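Local atomic coordinates of phospholipase C-beta (PLC-beta) (Sepia officinalis, PDB entry 3QR0), a protein that belongs to the phospholipase C-beta family, combining PH, EF-hand-like, TIM-barrel and C2 domains in one chain, with a calcium ion bound in the barrel. Residues 244-250 with 293-298; 560-564 with 590-594; 655-661 with 760-766. The contacts are given in a common frame with arbitrary orientation. Numbering follows the deposited sequence.

In the fold
The three contacts follow one another along the chain and do not touch. Interaction 1 pairs two loops of the EF-hand-like region, interaction 2 sets the end of helix 557-563 against the loop 590-594 of the TIM barrel, and interaction 3 joins two strands of the C2 domain. Interactions 1 and 3 are related through helix 230-238, which packs Phe235 and Leu238 against 244-250 and presents Glu230 and Ile234 to the C2 strands; their centres are about 25 Å apart. Interaction 2 stands about 51 Å from interaction 1 and about 37 Å from interaction 3, centre to centre, yet Asn590 reaches Gly677 of the C2 domain. The calcium ion, bound by Asn339, Glu368, Asp370 and Glu417, belongs to the same barrel as interaction 2.

Interaction 1: 244-250 with 293-298; sequences NITTVMF and KKGQLT
Asn244 opens the first segment with an m side chain aimed at 293-298: its ND2 donates to Gln296 OE1 (2.8 Å, 166° at the hydrogen), and one water joins Asn244 N (3.0 Å) to the same Gln296 OE1 (3.1 Å). Ile245, extended, forms an antiparallel hydrogen-bonded pair with Leu297 at a CA-CA distance of 4.9 Å, with Ile245 N to Leu297 O at 3.0 Å and Leu297 N to Ile245 O at 2.8 Å. Ile245 CB and Leu297 CB lie 4.0 Å apart on one face. Thr246 (p rotamer) is the N-cap of helix 247-257, its OG1 accepting from Met249 N at 3.3 Å. Thr247 begins the helix; its N makes a weak bond to Gly295 O (3.3 Å, 127°), and its OG1 sits 3.2 Å from Gly295 CA. Gly295 belongs to a type II turn, Lys293 to Gln296, and has phi 60°; a CB there would run into Thr247 OG1. Phe250, one helical turn on (chi1 t), receives Leu297 CD2 over a ring face, 4.0 Å from the centroid and 24° off its normal. Thr298, capping helix 299-307 through Gly301, also bonds Glu284. Helices 230-238 and 273-288 lead into the two loops; a short antiparallel bridge between two helix-flanked loops is characteristic of paired EF-hands, consistent with the EF-hand-like family of this region.

Interaction 2: 560-564 with 590-594; sequences FVDYN and NAGCQ
Phe560, chi1 t on helix 557-563, sets its ring obliquely against Cys593, whose SG lies 4.3 Å from the ring centroid, 36° off the normal and 3.8 Å from Phe560 CZ: a sulfur-aromatic contact. Phe560 CD2 and Val561 CG2 each lie 4.4 Å from Ala591 CB. The closest CA-CA pair is Val561 with Ala591, 4.8 Å, and Val561 CA makes a CA-H...O contact with Ala591 O (3.3 Å, 155°). At the helix end Asn564 (m) points at the loop, and its ND2 donates to that same Ala591 O at 3.0 Å and 171°; its OD1 bonds Thr569. Gly592, phi 81°, is the C-prime residue of the Schellman motif ending helix 586-589; Gly592 O comes within 3.2 Å of Asn564 CB. Both segments lead toward adjacent parallel strands, 569-572 and 595-596, so the contact lies at their N-terminal ends in the TIM barrel. Ala591 O thus takes the one direct hydrogen bond amid apolar packing, while outside partners satisfy other buried polar groups, Lys625 NZ bonding both Asn564 O and Gly592 O.

Interaction 3: 655-661 with 760-766; sequences KIISAQF and LASVFAH
Seven backbone hydrogen bonds tie strand 655-660 to strand 761-766, antiparallel at 163° with axes 4.5 Å apart at closest approach. Lys655 N to His766 O and His766 N to Lys655 O are both 2.9 Å; Gln660 N to Ser762 O is 2.8 Å and Ser762 N to Gln660 O 3.0 Å. Between these pairs the register slips by one: Ile657 N (3.0 Å) and Ser658 N (3.1 Å) both donate to Phe764 O, while Phe764 N returns a bond of 2.7 Å to Ser658 O. This is a classic beta bulge, with Ile657 at phi/psi -98/-55. The non-hydrogen-bonded pairs are Ile656 with Ala765 and Ala659 with Val763, CA-CA 4.7 and 4.1 Å. On their face Ile656 CD1 (chi1 and chi2 m) meets Val763 CG1 at 4.1 Å, and both residues touch strand 718-725 of the second sheet. On the other face lie Lys655, Ser658, Gln660, Ser762, Phe764 and His766; Ile657 CD1 reaches Phe764 CE2 at 3.8 Å. Phe661, at phi/psi 54/47, ends the pairing with Leu760 CD1 over its ring face, 4.3 Å from the centroid. The chemistry therefore differs by face: one is aliphatic and lines the C2 beta-sandwich, whereas the other is mixed and meets the EF-hand region, with Ser658 bonded to Glu230, Gln660 to Gln151, and Phe764 in cation-pi contact with Arg228.

Interaction 1: 244-250 with 293-298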
ATOM      1  N   ASN A 244      40.025   8.899   1.669  1.00 36.77           N
ATOM      2  CA  ASN A 244      38.957   7.962   1.344  1.00 35.26           C
ATOM      3  C   ASN A 244      38.374   7.287   2.592  1.00 34.26           C
ATOM      4  O   ASN A 244      38.998   7.272   3.655  1.00 34.60           O
ATOM      5  CB  ASN A 244      39.446   6.911   0.344  1.00 35.48           C
ATOM      6  CG  ASN A 244      39.631   7.477  -1.059  1.00 35.57           C
ATOM      7  OD1 ASN A 244      38.906   8.377  -1.484  1.00 36.17           O
ATOM      8  ND2 ASN A 244      40.598   6.938  -1.786  1.00 34.98           N
ATOM      9  N   ILE A 245      37.160   6.763   2.462  1.00 32.70           N
ATOM     10  CA  ILE A 245      36.534   6.002   3.536  1.00 31.73           C
ATOM     11  C   ILE A 245      37.170   4.616   3.539  1.00 31.72           C
ATOM     12  O   ILE A 245      37.045   3.875   2.563  1.00 31.38           O
ATOM     13  CB  ILE A 245      35.004   5.878   3.337  1.00 30.85           C
ATOM     14  CG1 ILE A 245      34.336   7.259   3.381  1.00 30.84           C
ATOM     15  CG2 ILE A 245      34.384   4.980   4.401  1.00 29.65           C
ATOM     16  CD1 ILE A 245      32.854   7.239   3.017  1.00 29.78           C
ATOM     17  N   THR A 246      37.874   4.286   4.621  1.00 31.74           N
ATOM     18  CA  THR A 246      38.518   2.977   4.757  1.00 31.76           C
ATOM     19  C   THR A 246      37.489   1.898   5.113  1.00 30.79           C
ATOM     20  O   THR A 246      36.363   2.207   5.506  1.00 29.90           O
ATOM     21  CB  THR A 246      39.621   2.993   5.834  1.00 32.48           C
ATOM     22  OG1 THR A 246      39.039   3.224   7.124  1.00 32.15           O
ATOM     23  CG2 THR A 246      40.663   4.081   5.540  1.00 33.62           C
ATOM     24  N   THR A 247      37.889   0.635   4.971  1.00 30.71           N
ATOM     25  CA  THR A 247      37.049  -0.509   5.343  1.00 30.17           C
ATOM     26  C   THR A 247      36.501  -0.393   6.765  1.00 29.77           C
ATOM     27  O   THR A 247      35.315  -0.617   6.998  1.00 29.40           O
ATOM     28  CB  THR A 247      37.830  -1.832   5.227  1.00 30.68           C
ATOM     29  OG1 THR A 247      38.226  -2.031   3.866  1.00 30.89           O
ATOM     30  CG2 THR A 247      36.983  -3.016   5.691  1.00 29.85           C
ATOM     31  N   VAL A 248      37.366  -0.023   7.702  1.00 30.59           N
ATOM     32  CA  VAL A 248      36.985   0.098   9.109  1.00 30.51           C
ATOM     33  C   VAL A 248      36.022   1.269   9.326  1.00 29.92           C
ATOM     34  O   VAL A 248      35.048   1.142  10.072  1.00 29.21           O
ATOM     35  CB  VAL A 248      38.225   0.230  10.009  1.00 31.35           C
ATOM     36  CG1 VAL A 248      37.826   0.497  11.450  1.00 31.72           C
ATOM     37  CG2 VAL A 248      39.057  -1.042   9.925  1.00 32.30           C
ATOM     38  N   MET A 249      36.276   2.391   8.655  1.00 30.03           N
ATOM     39  CA  MET A 249      35.366   3.539   8.709  1.00 29.75           C
ATOM     40  C   MET A 249      33.992   3.198   8.137  1.00 28.54           C
ATOM     41  O   MET A 249      32.972   3.638   8.662  1.00 28.01           O
ATOM     42  CB  MET A 249      35.943   4.735   7.949  1.00 30.48           C
ATOM     43  CG  MET A 249      37.113   5.410   8.626  1.00 32.60           C
ATOM     44  SD  MET A 249      37.872   6.623   7.519  1.00 36.21           S
ATOM     45  CE  MET A 249      39.378   6.966   8.422  1.00 36.08           C
ATOM     46  N   PHE A 250      33.968   2.425   7.054  1.00 27.97           N
ATOM     47  CA  PHE A 250      32.712   2.026   6.436  1.00 26.85           C
ATOM     48  C   PHE A 250      31.953   1.061   7.353  1.00 26.27           C
ATOM     49  O   PHE A 250      30.742   1.190   7.533  1.00 25.66           O
ATOM     50  CB  PHE A 250      32.966   1.408   5.049  1.00 26.84           C
ATOM     51  CG  PHE A 250      31.721   1.226   4.216  1.00 26.70           C
ATOM     52  CD1 PHE A 250      30.828   2.278   4.022  1.00 26.40           C
ATOM     53  CD2 PHE A 250      31.453   0.007   3.603  1.00 26.83           C
ATOM     54  CE1 PHE A 250      29.684   2.107   3.251  1.00 26.54           C
ATOM     55  CE2 PHE A 250      30.315  -0.168   2.826  1.00 26.39           C
ATOM     56  CZ  PHE A 250      29.426   0.880   2.651  1.00 26.56           C
ATOM     57  N   LYS A 293      40.836   1.266  -5.405  1.00 36.63           N
ATOM     58  CA  LYS A 293      41.881   0.922  -4.453  1.00 37.22           C
ATOM     59  C   LYS A 293      41.263   0.058  -3.364  1.00 36.62           C
ATOM     60  O   LYS A 293      40.181   0.371  -2.856  1.00 35.56           O
ATOM     61  CB  LYS A 293      42.467   2.182  -3.826  1.00 37.70           C
ATOM     62  CG  LYS A 293      43.132   3.123  -4.812  1.00 39.22           C
ATOM     63  CD  LYS A 293      43.294   4.522  -4.227  1.00 40.23           C
ATOM     64  CE  LYS A 293      43.727   5.515  -5.293  1.00 41.49           C
ATOM     65  NZ  LYS A 293      43.885   6.886  -4.737  1.00 42.83           N
ATOM     66  N   LYS A 294      41.955  -1.021  -3.010  1.00 36.92           N
ATOM     67  CA  LYS A 294      41.470  -1.976  -2.014  1.00 36.75           C
ATOM     68  C   LYS A 294      41.132  -1.279  -0.698  1.00 36.16           C
ATOM     69  O   LYS A 294      41.929  -0.496  -0.181  1.00 36.41           O
ATOM     70  CB  LYS A 294      42.527  -3.054  -1.759  1.00 37.79           C
ATOM     71  CG  LYS A 294      42.013  -4.265  -1.001  1.00 38.66           C
ATOM     72  CD  LYS A 294      43.076  -5.361  -0.934  1.00 41.17           C
ATOM     73  CE  LYS A 294      42.447  -6.717  -0.667  1.00 41.89           C
ATOM     74  NZ  LYS A 294      43.458  -7.783  -0.462  1.00 43.12           N
ATOM     75  N   GLY A 295      39.941  -1.557  -0.173  1.00 35.06           N
ATOM     76  CA  GLY A 295      39.509  -1.005   1.105  1.00 34.48           C
ATOM     77  C   GLY A 295      39.445   0.512   1.145  1.00 34.22           C
ATOM     78  O   GLY A 295      39.669   1.112   2.194  1.00 34.40           O
ATOM     79  N   GLN A 296      39.139   1.133   0.008  1.00 33.70           N
ATOM     80  CA  GLN A 296      39.027   2.588  -0.067  1.00 33.66           C
ATOM     81  C   GLN A 296      37.799   2.986  -0.878  1.00 32.66           C
ATOM     82  O   GLN A 296      37.770   2.814  -2.097  1.00 32.65           O
ATOM     83  CB  GLN A 296      40.287   3.203  -0.682  1.00 34.70           C
ATOM     84  CG  GLN A 296      41.524   3.122   0.212  1.00 36.01           C
ATOM     85  CD  GLN A 296      42.628   4.080  -0.210  1.00 37.83           C
ATOM     86  OE1 GLN A 296      42.371   5.236  -0.544  1.00 38.64           O
ATOM     87  NE2 GLN A 296      43.871   3.604  -0.178  1.00 39.15           N
ATOM     88  N   LEU A 297      36.789   3.510  -0.188  1.00 31.73           N
ATOM     89  CA  LEU A 297      35.542   3.929  -0.812  1.00 30.93           C
ATOM     90  C   LEU A 297      35.584   5.427  -1.100  1.00 31.34           C
ATOM     91  O   LEU A 297      35.813   6.237  -0.198  1.00 31.55           O
ATOM     92  CB  LEU A 297      34.359   3.595   0.103  1.00 29.89           C
ATOM     93  CG  LEU A 297      32.949   3.851  -0.434  1.00 28.81           C
ATOM     94  CD1 LEU A 297      32.652   2.980  -1.651  1.00 27.22           C
ATOM     95  CD2 LEU A 297      31.910   3.615   0.664  1.00 27.07           C
ATOM     96  N   THR A 298      35.363   5.780  -2.365  1.00 31.59           N
ATOM     97  CA  THR A 298      35.377   7.167  -2.825  1.00 32.17           C
ATOM     98  C   THR A 298      34.005   7.824  -2.644  1.00 31.80           C
ATOM     99  O   THR A 298      33.024   7.161  -2.306  1.00 30.98           O
ATOM    100  CB  THR A 298      35.772   7.250  -4.323  1.00 32.49           C
ATOM    101  OG1 THR A 298      34.828   6.516  -5.111  1.00 32.05           O
ATOM    102  CG2 THR A 298      37.170   6.671  -4.557  1.00 33.28           C
TER
HETATM  103  O   HOH W   1      42.801   7.824   1.199  1.00 27.80           O

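Interaction 2: 560-564 with 590-594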
ATOM      1  N   PHE A 560     -11.673  -1.403  26.762  1.00 25.73           N
ATOM      2  CA  PHE A 560     -11.797  -1.554  25.312  1.00 25.41           C
ATOM      3  C   PHE A 560     -10.609  -2.368  24.793  1.00 24.67           C
ATOM      4  O   PHE A 560     -10.784  -3.322  24.031  1.00 24.41           O
ATOM      5  CB  PHE A 560     -11.854  -0.181  24.624  1.00 25.43           C
ATOM      6  CG  PHE A 560     -12.602  -0.161  23.308  1.00 26.10           C
ATOM      7  CD1 PHE A 560     -12.868  -1.324  22.583  1.00 26.97           C
ATOM      8  CD2 PHE A 560     -13.002   1.055  22.769  1.00 26.98           C
ATOM      9  CE1 PHE A 560     -13.551  -1.268  21.375  1.00 27.03           C
ATOM     10  CE2 PHE A 560     -13.679   1.112  21.554  1.00 27.40           C
ATOM     11  CZ  PHE A 560     -13.952  -0.048  20.859  1.00 26.63           C
ATOM     12  N   VAL A 561      -9.404  -1.993  25.221  1.00 24.30           N
ATOM     13  CA  VAL A 561      -8.194  -2.734  24.859  1.00 23.79           C
ATOM     14  C   VAL A 561      -8.283  -4.205  25.298  1.00 24.12           C
ATOM     15  O   VAL A 561      -7.926  -5.099  24.534  1.00 23.84           O
ATOM     16  CB  VAL A 561      -6.931  -2.073  25.459  1.00 23.86           C
ATOM     17  CG1 VAL A 561      -5.699  -2.950  25.260  1.00 23.59           C
ATOM     18  CG2 VAL A 561      -6.708  -0.682  24.846  1.00 23.00           C
ATOM     19  N   ASP A 562      -8.782  -4.446  26.510  1.00 24.49           N
ATOM     20  CA  ASP A 562      -8.916  -5.811  27.030  1.00 25.03           C
ATOM     21  C   ASP A 562      -9.945  -6.634  26.251  1.00 24.53           C
ATOM     22  O   ASP A 562      -9.710  -7.800  25.950  1.00 23.98           O
ATOM     23  CB  ASP A 562      -9.295  -5.795  28.513  1.00 25.91           C
ATOM     24  CG  ASP A 562      -8.102  -5.543  29.438  1.00 26.54           C
ATOM     25  OD1 ASP A 562      -8.327  -5.516  30.663  1.00 27.73           O
ATOM     26  OD2 ASP A 562      -6.959  -5.374  28.962  1.00 26.83           O
ATOM     27  N   TYR A 563     -11.082  -6.023  25.931  1.00 24.65           N
ATOM     28  CA  TYR A 563     -12.105  -6.658  25.088  1.00 24.57           C
ATOM     29  C   TYR A 563     -11.511  -7.166  23.766  1.00 23.73           C
ATOM     30  O   TYR A 563     -11.786  -8.294  23.335  1.00 23.31           O
ATOM     31  CB  TYR A 563     -13.254  -5.671  24.821  1.00 24.73           C
ATOM     32  CG  TYR A 563     -14.218  -6.113  23.744  1.00 25.43           C
ATOM     33  CD1 TYR A 563     -15.372  -6.828  24.058  1.00 26.36           C
ATOM     34  CD2 TYR A 563     -13.973  -5.818  22.407  1.00 25.96           C
ATOM     35  CE1 TYR A 563     -16.258  -7.238  23.062  1.00 26.99           C
ATOM     36  CE2 TYR A 563     -14.848  -6.224  21.409  1.00 25.95           C
ATOM     37  CZ  TYR A 563     -15.987  -6.929  21.740  1.00 26.42           C
ATOM     38  OH  TYR A 563     -16.839  -7.326  20.734  1.00 27.20           O
ATOM     39  N   ASN A 564     -10.677  -6.338  23.143  1.00 23.09           N
ATOM     40  CA  ASN A 564     -10.071  -6.663  21.849  1.00 22.54           C
ATOM     41  C   ASN A 564      -8.934  -7.697  21.901  1.00 22.68           C
ATOM     42  O   ASN A 564      -8.347  -8.025  20.870  1.00 22.46           O
ATOM     43  CB  ASN A 564      -9.584  -5.379  21.161  1.00 22.05           C
ATOM     44  CG  ASN A 564     -10.725  -4.568  20.564  1.00 22.19           C
ATOM     45  OD1 ASN A 564     -11.700  -5.126  20.059  1.00 22.38           O
ATOM     46  ND2 ASN A 564     -10.607  -3.246  20.616  1.00 22.82           N
ATOM     47  N   ASN A 590      -5.135   1.987  18.188  1.00 21.81           N
ATOM     48  CA  ASN A 590      -4.568   2.243  19.521  1.00 22.41           C
ATOM     49  C   ASN A 590      -5.331   1.532  20.644  1.00 22.65           C
ATOM     50  O   ASN A 590      -4.759   1.258  21.692  1.00 23.27           O
ATOM     51  CB  ASN A 590      -4.531   3.748  19.830  1.00 22.49           C
ATOM     52  CG  ASN A 590      -3.551   4.515  18.956  1.00 22.86           C
ATOM     53  OD1 ASN A 590      -2.561   3.966  18.459  1.00 23.69           O
ATOM     54  ND2 ASN A 590      -3.827   5.805  18.763  1.00 22.59           N
ATOM     55  N   ALA A 591      -6.616   1.254  20.425  1.00 22.67           N
ATOM     56  CA  ALA A 591      -7.438   0.499  21.377  1.00 23.07           C
ATOM     57  C   ALA A 591      -7.499  -1.001  21.036  1.00 23.11           C
ATOM     58  O   ALA A 591      -8.246  -1.757  21.666  1.00 23.44           O
ATOM     59  CB  ALA A 591      -8.842   1.077  21.426  1.00 23.38           C
ATOM     60  N   GLY A 592      -6.714  -1.422  20.044  1.00 22.26           N
ATOM     61  CA  GLY A 592      -6.646  -2.827  19.645  1.00 21.98           C
ATOM     62  C   GLY A 592      -7.764  -3.295  18.729  1.00 21.69           C
ATOM     63  O   GLY A 592      -7.911  -4.502  18.532  1.00 21.31           O
ATOM     64  N   CYS A 593      -8.542  -2.358  18.167  1.00 21.36           N
ATOM     65  CA  CYS A 593      -9.617  -2.696  17.218  1.00 21.74           C
ATOM     66  C   CYS A 593      -9.007  -3.273  15.950  1.00 20.79           C
ATOM     67  O   CYS A 593      -8.019  -2.753  15.448  1.00 20.72           O
ATOM     68  CB  CYS A 593     -10.477  -1.474  16.855  1.00 21.52           C
ATOM     69  SG  CYS A 593     -11.289  -0.691  18.261  1.00 25.07           S
ATOM     70  N   GLN A 594      -9.612  -4.339  15.439  1.00 20.52           N
ATOM     71  CA  GLN A 594      -9.022  -5.122  14.360  1.00 20.18           C
ATOM     72  C   GLN A 594      -9.518  -4.716  12.978  1.00 19.94           C
ATOM     73  O   GLN A 594      -8.734  -4.671  12.025  1.00 19.73           O
ATOM     74  CB  GLN A 594      -9.294  -6.610  14.566  1.00 20.23           C
ATOM     75  CG  GLN A 594      -8.809  -7.146  15.900  1.00 20.64           C
ATOM     76  CD  GLN A 594      -9.842  -6.992  17.005  1.00 20.21           C
ATOM     77  OE1 GLN A 594     -10.845  -6.292  16.846  1.00 19.10           O
ATOM     78  NE2 GLN A 594      -9.604  -7.652  18.120  1.00 18.91           N
TER

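Interaction 3: 655-661 with 760-766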
ATOM      1  N   LYS A 655      15.945  14.561   9.346  1.00 27.01           N
ATOM      2  CA  LYS A 655      16.503  15.697   8.631  1.00 27.32           C
ATOM      3  C   LYS A 655      16.247  15.508   7.140  1.00 26.62           C
ATOM      4  O   LYS A 655      16.748  14.555   6.544  1.00 26.36           O
ATOM      5  CB  LYS A 655      18.005  15.805   8.900  1.00 27.89           C
ATOM      6  CG  LYS A 655      18.666  17.016   8.266  1.00 29.25           C
ATOM      7  CD  LYS A 655      20.175  16.985   8.442  1.00 31.03           C
ATOM      8  CE  LYS A 655      20.838  18.162   7.738  1.00 32.84           C
ATOM      9  NZ  LYS A 655      20.282  19.477   8.186  1.00 34.08           N
ATOM     10  N   ILE A 656      15.460  16.405   6.549  1.00 26.28           N
ATOM     11  CA  ILE A 656      15.203  16.392   5.111  1.00 25.65           C
ATOM     12  C   ILE A 656      16.328  17.145   4.408  1.00 26.21           C
ATOM     13  O   ILE A 656      16.487  18.354   4.594  1.00 27.17           O
ATOM     14  CB  ILE A 656      13.839  17.041   4.762  1.00 25.49           C
ATOM     15  CG1 ILE A 656      12.692  16.327   5.486  1.00 24.56           C
ATOM     16  CG2 ILE A 656      13.593  17.027   3.242  1.00 24.63           C
ATOM     17  CD1 ILE A 656      12.541  14.850   5.130  1.00 23.78           C
ATOM     18  N   ILE A 657      17.108  16.429   3.604  1.00 25.86           N
ATOM     19  CA  ILE A 657      18.314  16.989   2.994  1.00 26.27           C
ATOM     20  C   ILE A 657      18.049  17.452   1.566  1.00 26.12           C
ATOM     21  O   ILE A 657      18.293  18.612   1.228  1.00 26.64           O
ATOM     22  CB  ILE A 657      19.471  15.964   3.018  1.00 26.48           C
ATOM     23  CG1 ILE A 657      19.852  15.635   4.468  1.00 26.99           C
ATOM     24  CG2 ILE A 657      20.692  16.502   2.295  1.00 27.15           C
ATOM     25  CD1 ILE A 657      20.761  14.436   4.597  1.00 26.61           C
ATOM     26  N   SER A 658      17.540  16.548   0.736  1.00 25.32           N
ATOM     27  CA  SER A 658      17.302  16.854  -0.666  1.00 25.50           C
ATOM     28  C   SER A 658      16.247  15.933  -1.266  1.00 24.52           C
ATOM     29  O   SER A 658      15.745  15.032  -0.599  1.00 23.51           O
ATOM     30  CB  SER A 658      18.607  16.730  -1.453  1.00 26.01           C
ATOM     31  OG  SER A 658      19.054  15.386  -1.489  1.00 25.97           O
ATOM     32  N   ALA A 659      15.906  16.184  -2.524  1.00 24.62           N
ATOM     33  CA  ALA A 659      15.022  15.305  -3.281  1.00 24.40           C
ATOM     34  C   ALA A 659      15.504  15.201  -4.716  1.00 24.86           C
ATOM     35  O   ALA A 659      16.206  16.084  -5.202  1.00 25.57           O
ATOM     36  CB  ALA A 659      13.585  15.806  -3.235  1.00 23.82           C
ATOM     37  N   GLN A 660      15.139  14.106  -5.377  1.00 25.05           N
ATOM     38  CA  GLN A 660      15.524  13.861  -6.758  1.00 25.65           C
ATOM     39  C   GLN A 660      14.307  13.534  -7.611  1.00 25.74           C
ATOM     40  O   GLN A 660      13.426  12.791  -7.183  1.00 24.91           O
ATOM     41  CB  GLN A 660      16.518  12.702  -6.851  1.00 25.77           C
ATOM     42  CG  GLN A 660      17.819  12.923  -6.074  1.00 26.53           C
ATOM     43  CD  GLN A 660      17.679  12.645  -4.595  1.00 26.51           C
ATOM     44  OE1 GLN A 660      17.144  11.606  -4.193  1.00 27.83           O
ATOM     45  NE2 GLN A 660      18.156  13.575  -3.767  1.00 27.15           N
ATOM     46  N   PHE A 661      14.278  14.099  -8.815  1.00 26.54           N
ATOM     47  CA  PHE A 661      13.311  13.734  -9.847  1.00 27.14           C
ATOM     48  C   PHE A 661      11.873  13.828  -9.375  1.00 27.08           C
ATOM     49  O   PHE A 661      11.083  12.915  -9.591  1.00 26.31           O
ATOM     50  CB  PHE A 661      13.599  12.326 -10.370  1.00 26.99           C
ATOM     51  CG  PHE A 661      14.982  12.156 -10.906  1.00 28.29           C
ATOM     52  CD1 PHE A 661      15.374  12.815 -12.059  1.00 30.94           C
ATOM     53  CD2 PHE A 661      15.894  11.334 -10.262  1.00 29.88           C
ATOM     54  CE1 PHE A 661      16.656  12.660 -12.563  1.00 31.51           C
ATOM     55  CE2 PHE A 661      17.169  11.169 -10.763  1.00 30.81           C
ATOM     56  CZ  PHE A 661      17.553  11.836 -11.912  1.00 30.96           C
ATOM     57  N   LEU A 760      11.478   7.351 -10.063  1.00 25.15           N
ATOM     58  CA  LEU A 760      12.720   7.994  -9.625  1.00 25.36           C
ATOM     59  C   LEU A 760      12.531   9.002  -8.489  1.00 25.13           C
ATOM     60  O   LEU A 760      13.481   9.278  -7.754  1.00 25.91           O
ATOM     61  CB  LEU A 760      13.401   8.685 -10.812  1.00 26.18           C
ATOM     62  CG  LEU A 760      14.082   7.760 -11.823  1.00 26.70           C
ATOM     63  CD1 LEU A 760      14.441   8.522 -13.091  1.00 28.88           C
ATOM     64  CD2 LEU A 760      15.313   7.147 -11.203  1.00 27.96           C
ATOM     65  N   ALA A 761      11.323   9.552  -8.345  1.00 24.20           N
ATOM     66  CA  ALA A 761      11.063  10.580  -7.332  1.00 23.90           C
ATOM     67  C   ALA A 761      11.426  10.064  -5.947  1.00 23.26           C
ATOM     68  O   ALA A 761      10.887   9.050  -5.497  1.00 22.73           O
ATOM     69  CB  ALA A 761       9.598  11.040  -7.370  1.00 23.31           C
ATOM     70  N   SER A 762      12.352  10.758  -5.289  1.00 23.17           N
ATOM     71  CA  SER A 762      12.890  10.327  -4.004  1.00 23.04           C
ATOM     72  C   SER A 762      13.246  11.518  -3.123  1.00 22.87           C
ATOM     73  O   SER A 762      13.559  12.594  -3.620  1.00 22.51           O
ATOM     74  CB  SER A 762      14.158   9.491  -4.202  1.00 23.25           C
ATOM     75  OG  SER A 762      13.950   8.419  -5.110  1.00 25.41           O
ATOM     76  N   VAL A 763      13.183  11.302  -1.815  1.00 22.44           N
ATOM     77  CA  VAL A 763      13.735  12.237  -0.838  1.00 22.78           C
ATOM     78  C   VAL A 763      14.978  11.587  -0.242  1.00 22.81           C
ATOM     79  O   VAL A 763      14.989  10.380   0.014  1.00 22.83           O
ATOM     80  CB  VAL A 763      12.710  12.577   0.267  1.00 22.61           C
ATOM     81  CG1 VAL A 763      13.382  13.285   1.450  1.00 23.56           C
ATOM     82  CG2 VAL A 763      11.597  13.452  -0.301  1.00 21.85           C
ATOM     83  N   PHE A 764      16.027  12.379  -0.050  1.00 23.14           N
ATOM     84  CA  PHE A 764      17.217  11.941   0.666  1.00 22.97           C
ATOM     85  C   PHE A 764      17.178  12.584   2.055  1.00 23.26           C
ATOM     86  O   PHE A 764      17.003  13.807   2.178  1.00 23.34           O
ATOM     87  CB  PHE A 764      18.478  12.334  -0.106  1.00 23.55           C
ATOM     88  CG  PHE A 764      19.763  11.874   0.528  1.00 23.54           C
ATOM     89  CD1 PHE A 764      20.053  10.517   0.642  1.00 22.70           C
ATOM     90  CD2 PHE A 764      20.695  12.798   0.988  1.00 23.50           C
ATOM     91  CE1 PHE A 764      21.244  10.087   1.218  1.00 23.31           C
ATOM     92  CE2 PHE A 764      21.891  12.378   1.565  1.00 24.06           C
ATOM     93  CZ  PHE A 764      22.165  11.020   1.686  1.00 23.22           C
ATOM     94  N   ALA A 765      17.310  11.756   3.090  1.00 22.72           N
ATOM     95  CA  ALA A 765      17.159  12.209   4.474  1.00 23.22           C
ATOM     96  C   ALA A 765      18.150  11.513   5.405  1.00 23.45           C
ATOM     97  O   ALA A 765      18.701  10.460   5.066  1.00 23.12           O
ATOM     98  CB  ALA A 765      15.731  11.943   4.948  1.00 22.42           C
ATOM     99  N   HIS A 766      18.372  12.105   6.576  1.00 24.15           N
ATOM    100  CA  HIS A 766      19.065  11.423   7.663  1.00 24.88           C
ATOM    101  C   HIS A 766      18.066  11.133   8.779  1.00 24.88           C
ATOM    102  O   HIS A 766      17.286  12.007   9.177  1.00 24.86           O
ATOM    103  CB  HIS A 766      20.230  12.239   8.214  1.00 25.56           C
ATOM    104  CG  HIS A 766      21.046  11.499   9.230  1.00 27.22           C
ATOM    105  ND1 HIS A 766      20.752  11.512  10.577  1.00 27.79           N
ATOM    106  CD2 HIS A 766      22.138  10.708   9.093  1.00 28.12           C
ATOM    107  CE1 HIS A 766      21.634  10.771  11.226  1.00 28.64           C
ATOM    108  NE2 HIS A 766      22.484  10.270  10.348  1.00 28.26           N
TER